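Local coordinates for putative oxidoreductase (Klebsiella pneumoniae subsp. pneumoniae MGH 78578, PDB 3E82) that is probably an oxidoreductase of the Gfo/Idh/MocA family, whose members pair a nucleotide-binding Rossmann domain with a C-terminal alpha/beta domain, at the interface of chains A and B. Numbering follows the deposited sequence. Chains: chain A/B, Putative oxidoreductase.

Contact 1: the interface of chains A and B. Residues chain A 199, 218, 340, 342; chain B 199, 201, 340.
A:Gln199 and B:Gln199 lay their side-chain amides face to face on the two-fold axis of a pair of Gfo/Idh/MocA-family subunits. The flat groups reach in from opposite directions and stack with planes only 7° apart, CD of A:Gln199 lying 3.4 Å from CD of B:Gln199. Their OE1 oxygens lie over one another, whereas each NE2 sits over the other chain's CG and CD. With CG anti to the backbone N (chi1 -174° in A:Gln199), a bend at chi2 carries CD to the axis, and chi3 (-50°) sets the plane of the amide against its partner. Glutamine suits an axial position because its amide offers a broad face for stacking while keeping polar atoms at its rim for solvent.

Waters use that rim. Water 1 joins NE2 of A:Gln199 to OE1 of B:Gln199, 2.6 Å from the latter. Water 2 lies 2.9 Å from OE1 of A:Gln199 and also meets NE2 of B:Gln199. ND2 of B:Asn201 is 2.8 Å from the O of water 2. The same ND2 faces methyl CG1 of A:Val218 at 3.5 Å, so the short asparagine amide combines a water bond with an apolar neighbour.

A direct backbone hydrogen bond, 2.8 Å long, runs from N of A:Val342 to the carbonyl O of B:Gly340. Water 3 is also shared by this oxygen and O of A:Gly340. Glycine fits here: its backbone has a positive phi, readily adopted without a side chain, and its bare CA lets CG2 of A:Val342 press in to 3.5 Å, a tight fit.

Contact 2: the interface of chains A and B. Residues chain A 205-207, 233; chain B 149, 223-224.
A:Leu205 and A:Leu233 receive the aliphatic stem of B:Lys149 at the apolar centre of this subunit interface. Methyl CD1 of A:Leu233 meets the stem near its root, 3.7 Å from CG of B:Lys149, and the two side chains pass each other at a slant. Farther along, CB of A:Leu205 packs 4.0 Å from CD of the lysine. Leucine suits both places: A:Leu233 offers a methyl to the lysine's methylenes, while A:Leu205 lays its CB against the stem and leaves its two methyls for the backbone beyond. Lysine suits the other side because it can be greasy along its length and polar at its end.

The fork of A:Leu205 spreads over backbone of chain B. CD1 lies 3.7 Å from the carbonyl O of B:Lys149, while CD2 reaches O of B:Ala223 at 3.7 Å and approaches CA of B:His224. The small B:Ala223 leaves its peptide accessible to the leucine, and the imidazole of B:His224 points away.

Toward the rim, B:Lys149 bends at chi2 (-58°) and again at chi4, which brings NZ round to the main chain of chain A. There NZ donates a 2.9 Å hydrogen bond to the carbonyl O of A:Leu205, approaching from a position tilted 28° off the carbonyl plane. The carboxylate of A:Asp207 stays farther off, its OD1 5.5 Å from NZ, and might add a mild long-range attraction.

In the fold, B:Lys149 stands near the start of strand 148-156, and B:Ala223 and B:His224 belong to the turn between strands 214-220 and 225-231. A:Leu205 and A:Leu233 occupy loops just beyond strands 197-203 and 225-231.

Contact 1: the interface of chains A and B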
ATOM      1  N   GLN A 199       9.438  -6.202  -6.222  1.00 21.12           N
ATOM      2  CA  GLN A 199       8.172  -6.379  -6.926  1.00 20.42           C
ATOM      3  C   GLN A 199       7.670  -4.969  -7.229  1.00 19.73           C
ATOM      4  O   GLN A 199       7.568  -4.134  -6.333  1.00 19.92           O
ATOM      5  CB  GLN A 199       7.184  -7.135  -6.030  1.00 21.04           C
ATOM      6  CG  GLN A 199       5.860  -7.524  -6.694  1.00 24.74           C
ATOM      7  CD  GLN A 199       4.915  -6.354  -6.840  1.00 27.63           C
ATOM      8  OE1 GLN A 199       4.672  -5.622  -5.880  1.00 30.79           O
ATOM      9  NE2 GLN A 199       4.367  -6.172  -8.038  1.00 25.92           N
ATOM     10  N   VAL A 218       7.473  -2.858  -3.862  1.00 17.74           N
ATOM     11  CA  VAL A 218       7.713  -3.578  -2.621  1.00 17.10           C
ATOM     12  C   VAL A 218       9.086  -4.234  -2.637  1.00 18.49           C
ATOM     13  O   VAL A 218       9.454  -4.904  -3.608  1.00 17.65           O
ATOM     14  CB  VAL A 218       6.646  -4.674  -2.401  1.00 18.11           C
ATOM     15  CG1 VAL A 218       6.909  -5.419  -1.091  1.00 14.84           C
ATOM     16  CG2 VAL A 218       5.257  -4.052  -2.399  1.00 15.58           C
ATOM     17  N   GLY A 340       5.530  -8.463 -14.913  1.00 21.98           N
ATOM     18  CA  GLY A 340       4.552  -8.966 -13.971  1.00 23.35           C
ATOM     19  C   GLY A 340       5.205  -9.987 -13.051  1.00 24.18           C
ATOM     20  O   GLY A 340       4.520 -10.721 -12.331  1.00 25.17           O
ATOM     21  N   VAL A 342       8.303 -10.966 -10.030  1.00 20.11           N
ATOM     22  CA  VAL A 342       9.192 -10.518  -8.959  1.00 20.22           C
ATOM     23  C   VAL A 342      10.626 -10.603  -9.468  1.00 21.18           C
ATOM     24  O   VAL A 342      10.995 -11.581 -10.120  1.00 19.19           O
ATOM     25  CB  VAL A 342       9.046 -11.418  -7.717  1.00 22.19           C
ATOM     26  CG1 VAL A 342      10.183 -11.160  -6.741  1.00 22.83           C
ATOM     27  CG2 VAL A 342       7.701 -11.141  -7.036  1.00 21.15           C
TER
ATOM     28  N   GLN B 199      -2.098  -9.324  -7.895  1.00 20.60           N
ATOM     29  CA  GLN B 199      -0.721  -9.482  -7.471  1.00 19.54           C
ATOM     30  C   GLN B 199      -0.745  -9.609  -5.951  1.00 20.11           C
ATOM     31  O   GLN B 199      -1.443  -8.862  -5.267  1.00 20.33           O
ATOM     32  CB  GLN B 199       0.103  -8.271  -7.928  1.00 21.07           C
ATOM     33  CG  GLN B 199       1.602  -8.415  -7.780  1.00 23.62           C
ATOM     34  CD  GLN B 199       2.074  -8.094  -6.379  1.00 26.05           C
ATOM     35  OE1 GLN B 199       1.627  -7.110  -5.787  1.00 26.64           O
ATOM     36  NE2 GLN B 199       2.993  -8.908  -5.844  1.00 24.50           N
ATOM     37  N   ASN B 201       1.413 -10.489  -2.063  1.00 17.68           N
ATOM     38  CA  ASN B 201       2.616 -10.610  -1.250  1.00 17.46           C
ATOM     39  C   ASN B 201       2.085 -10.953   0.139  1.00 19.22           C
ATOM     40  O   ASN B 201       1.495 -10.099   0.815  1.00 18.80           O
ATOM     41  CB  ASN B 201       3.370  -9.282  -1.225  1.00 16.17           C
ATOM     42  CG  ASN B 201       4.795  -9.429  -0.729  1.00 17.38           C
ATOM     43  OD1 ASN B 201       5.082 -10.232   0.169  1.00 18.60           O
ATOM     44  ND2 ASN B 201       5.697  -8.648  -1.304  1.00 16.77           N
ATOM     45  N   GLY B 340       5.386 -15.429  -7.362  1.00 24.22           N
ATOM     46  CA  GLY B 340       6.029 -14.145  -7.576  1.00 24.86           C
ATOM     47  C   GLY B 340       5.550 -13.608  -8.914  1.00 26.16           C
ATOM     48  O   GLY B 340       6.072 -12.624  -9.439  1.00 27.30           O
TER
HETATM   49  O   HOH W   1       1.691  -5.089  -7.451  1.00 21.87           O
HETATM   50  O   HOH W   2       4.686  -7.611  -3.742  1.00 28.18           O
HETATM   51  O   HOH W   3       4.567 -10.395  -9.385  1.00 34.97           O

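Contact 2: the interface of chains A and B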
ATOM      1  N   LEU A 205      -1.923   6.938 -14.606  1.00 19.25           N
ATOM      2  CA  LEU A 205      -3.348   7.021 -14.306  1.00 20.40           C
ATOM      3  C   LEU A 205      -4.069   8.339 -14.557  1.00 21.70           C
ATOM      4  O   LEU A 205      -5.289   8.344 -14.738  1.00 20.24           O
ATOM      5  CB  LEU A 205      -3.572   6.582 -12.857  1.00 19.99           C
ATOM      6  CG  LEU A 205      -3.060   5.169 -12.530  1.00 21.13           C
ATOM      7  CD1 LEU A 205      -3.133   4.914 -11.027  1.00 20.68           C
ATOM      8  CD2 LEU A 205      -3.888   4.139 -13.283  1.00 19.12           C
ATOM      9  N   ARG A 206      -3.344   9.454 -14.542  1.00 20.47           N
ATOM     10  CA  ARG A 206      -3.983  10.730 -14.804  1.00 22.27           C
ATOM     11  C   ARG A 206      -4.450  10.715 -16.248  1.00 23.35           C
ATOM     12  O   ARG A 206      -3.720  10.294 -17.144  1.00 21.91           O
ATOM     13  CB  ARG A 206      -3.016  11.890 -14.579  1.00 19.87           C
ATOM     14  CG  ARG A 206      -2.721  12.142 -13.112  1.00 19.65           C
ATOM     15  CD  ARG A 206      -1.787  13.299 -12.937  1.00 22.09           C
ATOM     16  NE  ARG A 206      -0.514  13.068 -13.618  1.00 23.35           N
ATOM     17  CZ  ARG A 206       0.479  13.946 -13.634  1.00 25.82           C
ATOM     18  NH1 ARG A 206       0.342  15.109 -13.004  1.00 26.62           N
ATOM     19  NH2 ARG A 206       1.601  13.674 -14.288  1.00 26.02           N
ATOM     20  N   ASP A 207      -5.676  11.163 -16.468  1.00 25.74           N
ATOM     21  CA  ASP A 207      -6.241  11.187 -17.808  1.00 29.45           C
ATOM     22  C   ASP A 207      -5.356  11.996 -18.753  1.00 28.46           C
ATOM     23  O   ASP A 207      -5.041  13.157 -18.485  1.00 27.93           O
ATOM     24  CB  ASP A 207      -7.646  11.789 -17.765  1.00 35.25           C
ATOM     25  CG  ASP A 207      -8.490  11.364 -18.944  1.00 40.79           C
ATOM     26  OD1 ASP A 207      -8.752  10.146 -19.073  1.00 44.44           O
ATOM     27  OD2 ASP A 207      -8.886  12.241 -19.743  1.00 44.74           O
ATOM     28  N   LEU A 233      -1.459  11.900  -7.888  1.00 19.35           N
ATOM     29  CA  LEU A 233      -2.880  12.101  -7.595  1.00 20.18           C
ATOM     30  C   LEU A 233      -3.275  11.787  -6.153  1.00 20.29           C
ATOM     31  O   LEU A 233      -4.016  10.831  -5.890  1.00 18.96           O
ATOM     32  CB  LEU A 233      -3.748  11.266  -8.543  1.00 21.29           C
ATOM     33  CG  LEU A 233      -3.934  11.765  -9.972  1.00 26.51           C
ATOM     34  CD1 LEU A 233      -4.743  10.747 -10.774  1.00 27.29           C
ATOM     35  CD2 LEU A 233      -4.634  13.115  -9.949  1.00 25.79           C
TER
ATOM     36  N   LYS B 149      -8.862   6.542  -8.774  1.00 15.48           N
ATOM     37  CA  LYS B 149      -7.603   6.062  -9.325  1.00 16.78           C
ATOM     38  C   LYS B 149      -6.842   5.139  -8.374  1.00 16.47           C
ATOM     39  O   LYS B 149      -6.073   4.279  -8.816  1.00 14.02           O
ATOM     40  CB  LYS B 149      -6.720   7.260  -9.724  1.00 17.82           C
ATOM     41  CG  LYS B 149      -7.281   8.054 -10.911  1.00 20.37           C
ATOM     42  CD  LYS B 149      -7.449   7.130 -12.110  1.00 25.04           C
ATOM     43  CE  LYS B 149      -8.435   7.672 -13.136  1.00 28.15           C
ATOM     44  NZ  LYS B 149      -7.937   8.886 -13.812  1.00 28.04           N
ATOM     45  N   ALA B 223      -7.985   1.227 -15.564  1.00 20.32           N
ATOM     46  CA  ALA B 223      -7.708   2.628 -15.279  1.00 21.47           C
ATOM     47  C   ALA B 223      -7.527   2.992 -13.809  1.00 20.39           C
ATOM     48  O   ALA B 223      -7.592   4.166 -13.454  1.00 20.01           O
ATOM     49  CB  ALA B 223      -8.804   3.515 -15.903  1.00 21.04           C
ATOM     50  N   HIS B 224      -7.334   2.003 -12.946  1.00 18.61           N
ATOM     51  CA  HIS B 224      -7.103   2.318 -11.544  1.00 17.38           C
ATOM     52  C   HIS B 224      -6.563   1.134 -10.767  1.00 17.41           C
ATOM     53  O   HIS B 224      -6.546   0.001 -11.265  1.00 16.25           O
ATOM     54  CB  HIS B 224      -8.370   2.882 -10.883  1.00 16.01           C
ATOM     55  CG  HIS B 224      -9.390   1.849 -10.512  1.00 18.14           C
ATOM     56  ND1 HIS B 224     -10.236   1.271 -11.433  1.00 18.12           N
ATOM     57  CD2 HIS B 224      -9.731   1.330  -9.309  1.00 17.23           C
ATOM     58  CE1 HIS B 224     -11.059   0.444 -10.812  1.00 19.25           C
ATOM     59  NE2 HIS B 224     -10.773   0.460  -9.523  1.00 19.29           N
TER

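The C-alpha centres of contact 1 and contact 2 lie about 21 Å apart on one two-fold symmetric interface. Strand 197-203 supplies glutamine and asparagine to contact 1, and the loop just past its end supplies the leucine at the heart of contact 2. Strand 214-220 likewise serves contact 1, while the turn that follows it serves contact 2. Contact 1 includes the axis itself, where a residue meets its own copy; contact 2 lies off the axis and recurs with the chains exchanged. Such shared strands could couple the contacts in a dimer, although the structure alone does not show the oligomeric state in solution.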